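Local coordinates for cytoplasmic export protein 1 (Saccharomyces cerevisiae, PDB 3VWA) that binds tRNA and belongs to the nuclear tRNA export machinery, and may pass aminoacylated tRNAs from export receptors at the nuclear pore to the translation machinery, at residues S135-F147 with N278-P290. Residues are numbered along the deposited sequence; the frame is centred on the assembly and turned at random.
Sequences SVFINIKGEWVLF and NLTPGMIENFIIP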
loop_
_atom_site.group_PDB
_atom_site.type_symbol
_atom_site.label_atom_id
_atom_site.label_comp_id
_atom_site.label_asym_id
_atom_site.label_seq_id
_atom_site.Cartn_x
_atom_site.Cartn_y
_atom_site.Cartn_z
ATOM N N SER A 135 8.687 -16.448 -19.834
ATOM C CA SER A 135 8.612 -17.386 -18.741
ATOM C C SER A 135 8.170 -16.759 -17.425
ATOM O O SER A 135 7.762 -17.486 -16.530
ATOM C CB SER A 135 9.958 -18.011 -18.504
ATOM O OG SER A 135 10.356 -18.731 -19.632
ATOM N N VAL A 136 8.303 -15.433 -17.269
ATOM C CA VAL A 136 8.381 -14.907 -15.898
ATOM C C VAL A 136 7.107 -14.293 -15.368
ATOM O O VAL A 136 6.556 -13.350 -15.964
ATOM C CB VAL A 136 9.561 -13.926 -15.678
ATOM C CG1 VAL A 136 9.643 -13.552 -14.187
ATOM C CG2 VAL A 136 10.879 -14.544 -16.182
ATOM N N PHE A 137 6.662 -14.819 -14.218
ATOM C CA PHE A 137 5.488 -14.257 -13.564
ATOM C C PHE A 137 5.787 -13.958 -12.119
ATOM O O PHE A 137 6.752 -14.477 -11.555
ATOM C CB PHE A 137 4.284 -15.220 -13.663
ATOM C CG PHE A 137 3.739 -15.344 -15.052
ATOM C CD1 PHE A 137 4.412 -16.095 -16.023
ATOM C CD2 PHE A 137 2.579 -14.693 -15.404
ATOM C CE1 PHE A 137 3.936 -16.177 -17.327
ATOM C CE2 PHE A 137 2.057 -14.801 -16.696
ATOM C CZ PHE A 137 2.733 -15.533 -17.646
ATOM N N ILE A 138 4.937 -13.134 -11.535
ATOM C CA ILE A 138 4.984 -12.800 -10.096
ATOM C C ILE A 138 3.761 -13.362 -9.378
ATOM O O ILE A 138 2.638 -13.122 -9.817
ATOM C CB ILE A 138 4.887 -11.294 -9.938
ATOM C CG1 ILE A 138 5.848 -10.654 -10.952
ATOM C CG2 ILE A 138 5.227 -10.918 -8.491
ATOM C CD1 ILE A 138 5.511 -9.225 -11.281
ATOM N N ASN A 139 3.950 -14.015 -8.240
ATOM C CA ASN A 139 2.756 -14.433 -7.501
ATOM C C ASN A 139 2.216 -13.290 -6.665
ATOM O O ASN A 139 2.771 -12.180 -6.769
ATOM C CB ASN A 139 2.992 -15.716 -6.676
ATOM C CG ASN A 139 4.148 -15.600 -5.700
ATOM O OD1 ASN A 139 4.432 -14.532 -5.149
ATOM N ND2 ASN A 139 4.785 -16.725 -5.438
ATOM N N ILE A 140 1.189 -13.534 -5.813
ATOM C CA ILE A 140 0.660 -12.445 -4.958
ATOM C C ILE A 140 1.675 -11.931 -3.921
ATOM O O ILE A 140 1.516 -10.845 -3.431
ATOM C CB ILE A 140 -0.677 -12.752 -4.197
ATOM C CG1 ILE A 140 -0.788 -14.228 -3.840
ATOM C CG2 ILE A 140 -1.881 -12.308 -5.036
ATOM C CD1 ILE A 140 -0.024 -14.658 -2.615
ATOM N N LYS A 141 2.671 -12.735 -3.569
ATOM C CA LYS A 141 3.663 -12.327 -2.577
ATOM C C LYS A 141 4.893 -11.723 -3.237
ATOM O O LYS A 141 5.941 -11.573 -2.616
ATOM C CB LYS A 141 4.023 -13.528 -1.744
ATOM C CG LYS A 141 2.901 -13.923 -0.774
ATOM C CD LYS A 141 3.451 -14.794 0.353
ATOM C CE LYS A 141 2.397 -15.032 1.436
ATOM N NZ LYS A 141 2.419 -16.417 2.000
ATOM N N GLY A 142 4.787 -11.400 -4.524
ATOM C CA GLY A 142 5.833 -10.606 -5.189
ATOM C C GLY A 142 7.032 -11.447 -5.603
ATOM O O GLY A 142 8.031 -10.909 -6.082
ATOM N N GLU A 143 6.915 -12.764 -5.446
ATOM C CA GLU A 143 8.012 -13.667 -5.705
ATOM C C GLU A 143 7.923 -14.082 -7.167
ATOM O O GLU A 143 6.822 -14.269 -7.734
ATOM C CB GLU A 143 7.938 -14.955 -4.829
ATOM C CG GLU A 143 8.036 -14.804 -3.307
ATOM C CD GLU A 143 7.643 -16.120 -2.572
ATOM O OE1 GLU A 143 6.525 -16.618 -2.826
ATOM O OE2 GLU A 143 8.438 -16.697 -1.794
ATOM N N TRP A 144 9.088 -14.325 -7.739
ATOM C CA TRP A 144 9.171 -14.581 -9.181
ATOM C C TRP A 144 8.967 -16.031 -9.372
ATOM O O TRP A 144 9.719 -16.810 -8.802
ATOM C CB TRP A 144 10.559 -14.172 -9.723
ATOM C CG TRP A 144 10.755 -12.672 -9.715
ATOM C CD1 TRP A 144 9.977 -11.719 -9.052
ATOM C CD2 TRP A 144 11.804 -11.915 -10.389
ATOM N NE1 TRP A 144 10.435 -10.473 -9.289
ATOM C CE2 TRP A 144 11.541 -10.508 -10.091
ATOM C CE3 TRP A 144 12.905 -12.253 -11.205
ATOM C CZ2 TRP A 144 12.378 -9.473 -10.566
ATOM C CZ3 TRP A 144 13.757 -11.210 -11.672
ATOM C CH2 TRP A 144 13.483 -9.852 -11.357
ATOM N N VAL A 145 7.962 -16.371 -10.188
ATOM C CA VAL A 145 7.583 -17.743 -10.567
ATOM C C VAL A 145 7.649 -18.048 -12.116
ATOM O O VAL A 145 7.613 -17.130 -12.945
ATOM C CB VAL A 145 6.217 -18.145 -9.927
ATOM C CG1 VAL A 145 6.349 -18.277 -8.397
ATOM C CG2 VAL A 145 5.091 -17.147 -10.278
ATOM N N LEU A 146 7.721 -19.334 -12.487
ATOM C CA LEU A 146 8.011 -19.728 -13.860
ATOM C C LEU A 146 6.853 -20.447 -14.520
ATOM O O LEU A 146 6.149 -21.252 -13.914
ATOM C CB LEU A 146 9.257 -20.622 -13.936
ATOM C CG LEU A 146 10.597 -19.875 -13.841
ATOM C CD1 LEU A 146 11.791 -20.834 -13.711
ATOM C CD2 LEU A 146 10.770 -18.898 -15.018
ATOM N N PHE A 147 6.655 -20.094 -15.770
ATOM C CA PHE A 147 5.659 -20.723 -16.562
ATOM C C PHE A 147 6.273 -21.287 -17.842
ATOM O O PHE A 147 7.338 -20.843 -18.287
ATOM C CB PHE A 147 4.581 -19.724 -16.916
ATOM C CG PHE A 147 3.570 -20.265 -17.854
ATOM C CD1 PHE A 147 2.574 -21.144 -17.390
ATOM C CD2 PHE A 147 3.628 -19.945 -19.228
ATOM C CE1 PHE A 147 1.619 -21.669 -18.263
ATOM C CE2 PHE A 147 2.677 -20.472 -20.106
ATOM C CZ PHE A 147 1.682 -21.342 -19.619
ATOM N N ASN A 278 10.524 0.562 -5.654
ATOM C CA ASN A 278 10.747 0.023 -7.000
ATOM C C ASN A 278 10.924 -1.481 -6.951
ATOM O O ASN A 278 11.660 -2.045 -7.753
ATOM C CB ASN A 278 11.978 0.652 -7.663
ATOM C CG ASN A 278 11.828 2.151 -7.844
ATOM O OD1 ASN A 278 12.528 2.917 -7.220
ATOM N ND2 ASN A 278 10.850 2.561 -8.633
ATOM N N LEU A 279 10.246 -2.130 -5.999
ATOM C CA LEU A 279 10.218 -3.600 -6.004
ATOM C C LEU A 279 9.038 -4.135 -6.819
ATOM O O LEU A 279 8.017 -3.443 -6.970
ATOM C CB LEU A 279 10.116 -4.070 -4.568
ATOM C CG LEU A 279 11.334 -3.774 -3.701
ATOM C CD1 LEU A 279 11.039 -4.195 -2.272
ATOM C CD2 LEU A 279 12.520 -4.557 -4.237
ATOM N N THR A 280 9.119 -5.360 -7.334
ATOM C CA THR A 280 7.887 -5.970 -7.918
ATOM C C THR A 280 6.733 -6.006 -6.929
ATOM O O THR A 280 6.924 -6.346 -5.745
ATOM C CB THR A 280 8.085 -7.367 -8.542
ATOM O OG1 THR A 280 9.063 -8.104 -7.804
ATOM C CG2 THR A 280 8.522 -7.217 -10.014
ATOM N N PRO A 281 5.552 -5.554 -7.370
ATOM C CA PRO A 281 4.396 -5.538 -6.477
ATOM C C PRO A 281 4.133 -6.888 -5.851
ATOM O O PRO A 281 4.289 -7.936 -6.483
ATOM C CB PRO A 281 3.233 -5.152 -7.412
ATOM C CG PRO A 281 3.788 -5.231 -8.823
ATOM C CD PRO A 281 5.236 -4.893 -8.659
ATOM N N GLY A 282 3.765 -6.864 -4.586
ATOM C CA GLY A 282 3.334 -8.091 -3.924
ATOM C C GLY A 282 4.063 -8.310 -2.654
ATOM O O GLY A 282 3.415 -8.627 -1.655
HETATM N N MSE A 283 5.403 -8.116 -2.653
HETATM C CA MSE A 283 6.174 -8.486 -1.450
HETATM C C MSE A 283 5.872 -7.562 -0.310
HETATM O O MSE A 283 5.709 -7.986 0.878
HETATM C CB MSE A 283 7.692 -8.546 -1.628
HETATM C CG MSE A 283 8.126 -9.287 -0.366
HETATM SE SE MSE A 283 10.020 -9.588 -0.196
HETATM C CE MSE A 283 10.947 -7.863 -0.454
ATOM N N ILE A 284 5.807 -6.274 -0.621
ATOM C CA ILE A 284 5.464 -5.319 0.405
ATOM C C ILE A 284 3.990 -5.433 0.803
ATOM O O ILE A 284 3.666 -5.579 1.997
ATOM C CB ILE A 284 5.764 -3.872 -0.031
ATOM C CG1 ILE A 284 7.296 -3.699 -0.100
ATOM C CG2 ILE A 284 5.075 -2.902 0.939
ATOM C CD1 ILE A 284 7.783 -2.275 -0.228
ATOM N N GLU A 285 3.115 -5.357 -0.201
ATOM C CA GLU A 285 1.658 -5.335 -0.005
ATOM C C GLU A 285 1.119 -6.607 0.619
ATOM O O GLU A 285 0.289 -6.543 1.519
ATOM C CB GLU A 285 0.927 -5.111 -1.343
ATOM C CG GLU A 285 1.262 -3.827 -2.082
ATOM C CD GLU A 285 2.515 -3.930 -2.964
ATOM O OE1 GLU A 285 3.329 -4.858 -2.770
ATOM O OE2 GLU A 285 2.708 -3.081 -3.868
ATOM N N ASN A 286 1.558 -7.762 0.137
ATOM C CA ASN A 286 0.910 -9.014 0.498
ATOM C C ASN A 286 1.788 -9.971 1.279
ATOM O O ASN A 286 1.356 -11.061 1.580
ATOM C CB ASN A 286 0.375 -9.739 -0.756
ATOM C CG ASN A 286 -0.616 -8.887 -1.539
ATOM O OD1 ASN A 286 -1.425 -8.158 -0.960
ATOM N ND2 ASN A 286 -0.493 -8.902 -2.850
ATOM N N PHE A 287 3.014 -9.589 1.608
ATOM C CA PHE A 287 3.848 -10.464 2.420
ATOM C C PHE A 287 4.263 -9.665 3.630
ATOM O O PHE A 287 3.839 -9.968 4.768
ATOM C CB PHE A 287 5.079 -10.956 1.623
ATOM C CG PHE A 287 5.683 -12.227 2.141
ATOM C CD1 PHE A 287 5.333 -12.735 3.388
ATOM C CD2 PHE A 287 6.654 -12.908 1.388
ATOM C CE1 PHE A 287 5.921 -13.891 3.870
ATOM C CE2 PHE A 287 7.229 -14.084 1.862
ATOM C CZ PHE A 287 6.867 -14.570 3.104
ATOM N N ILE A 288 5.064 -8.614 3.400
ATOM C CA ILE A 288 5.592 -7.850 4.528
ATOM C C ILE A 288 4.507 -7.211 5.426
ATOM O O ILE A 288 4.488 -7.430 6.652
ATOM C CB ILE A 288 6.678 -6.820 4.086
ATOM C CG1 ILE A 288 7.857 -7.534 3.433
ATOM C CG2 ILE A 288 7.146 -6.018 5.265
ATOM C CD1 ILE A 288 8.879 -6.616 2.775
ATOM N N ILE A 289 3.620 -6.415 4.831
ATOM C CA ILE A 289 2.620 -5.670 5.606
ATOM C C ILE A 289 1.674 -6.552 6.462
ATOM O O ILE A 289 1.430 -6.241 7.619
ATOM C CB ILE A 289 1.775 -4.701 4.727
ATOM C CG1 ILE A 289 2.593 -3.464 4.250
ATOM C CG2 ILE A 289 0.639 -4.159 5.526
ATOM C CD1 ILE A 289 1.848 -2.634 3.212
ATOM N N PRO A 290 1.061 -7.595 5.867
ATOM C CA PRO A 290 0.196 -8.422 6.645
ATOM C C PRO A 290 0.926 -9.168 7.753
ATOM O O PRO A 290 0.348 -9.307 8.824
ATOM C CB PRO A 290 -0.434 -9.414 5.620
ATOM C CG PRO A 290 0.141 -9.102 4.297
ATOM C CD PRO A 290 1.122 -7.970 4.436
#
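Lys141, on the type I turn 139-142, lays its chain over one face of the Phe287 ring. Its CB approaches CD2 of Phe287 at 4.1 Å; CG passes the backbone O of Asn286; CD rides over the ring as a CH-pi contact, 3.9 Å from the Phe287 centroid; CE again nears that O, and NZ ends over the same face, 4.9 Å from the centroid, in a cation-pi contact. Phe287 presents that face because chi1 of -157° swings CG away from its backbone N toward Lys141. ND2 of Asn286 gives a 2.9 Å hydrogen bond to Ile140 O, on a lone pair in that carbonyl's plane and within its own amide plane. Gly142 and Gly282 bring their CA atoms within 3.8 Å, where a CB on either would clash. On the hairpin's other flank, Trp144 NE1 points nearly straight at Thr280 OG1, 3.1 Å away in the indole plane; that hydroxyl gives a weak bond to Gly142 O. A phenylalanine in place of Trp144 would probably leave Thr280 OG1 without its N-H donor, held here by just that weak bond. The hairpin of strands 136-138 and 144-146, probably part of the kinase-like domain, thus meets the start of helix 283-303, which packs on helix 321-335 and precedes the helices of the HEAT repeats. The directional bonds suggest a junction probably oriented by more than apolar packing.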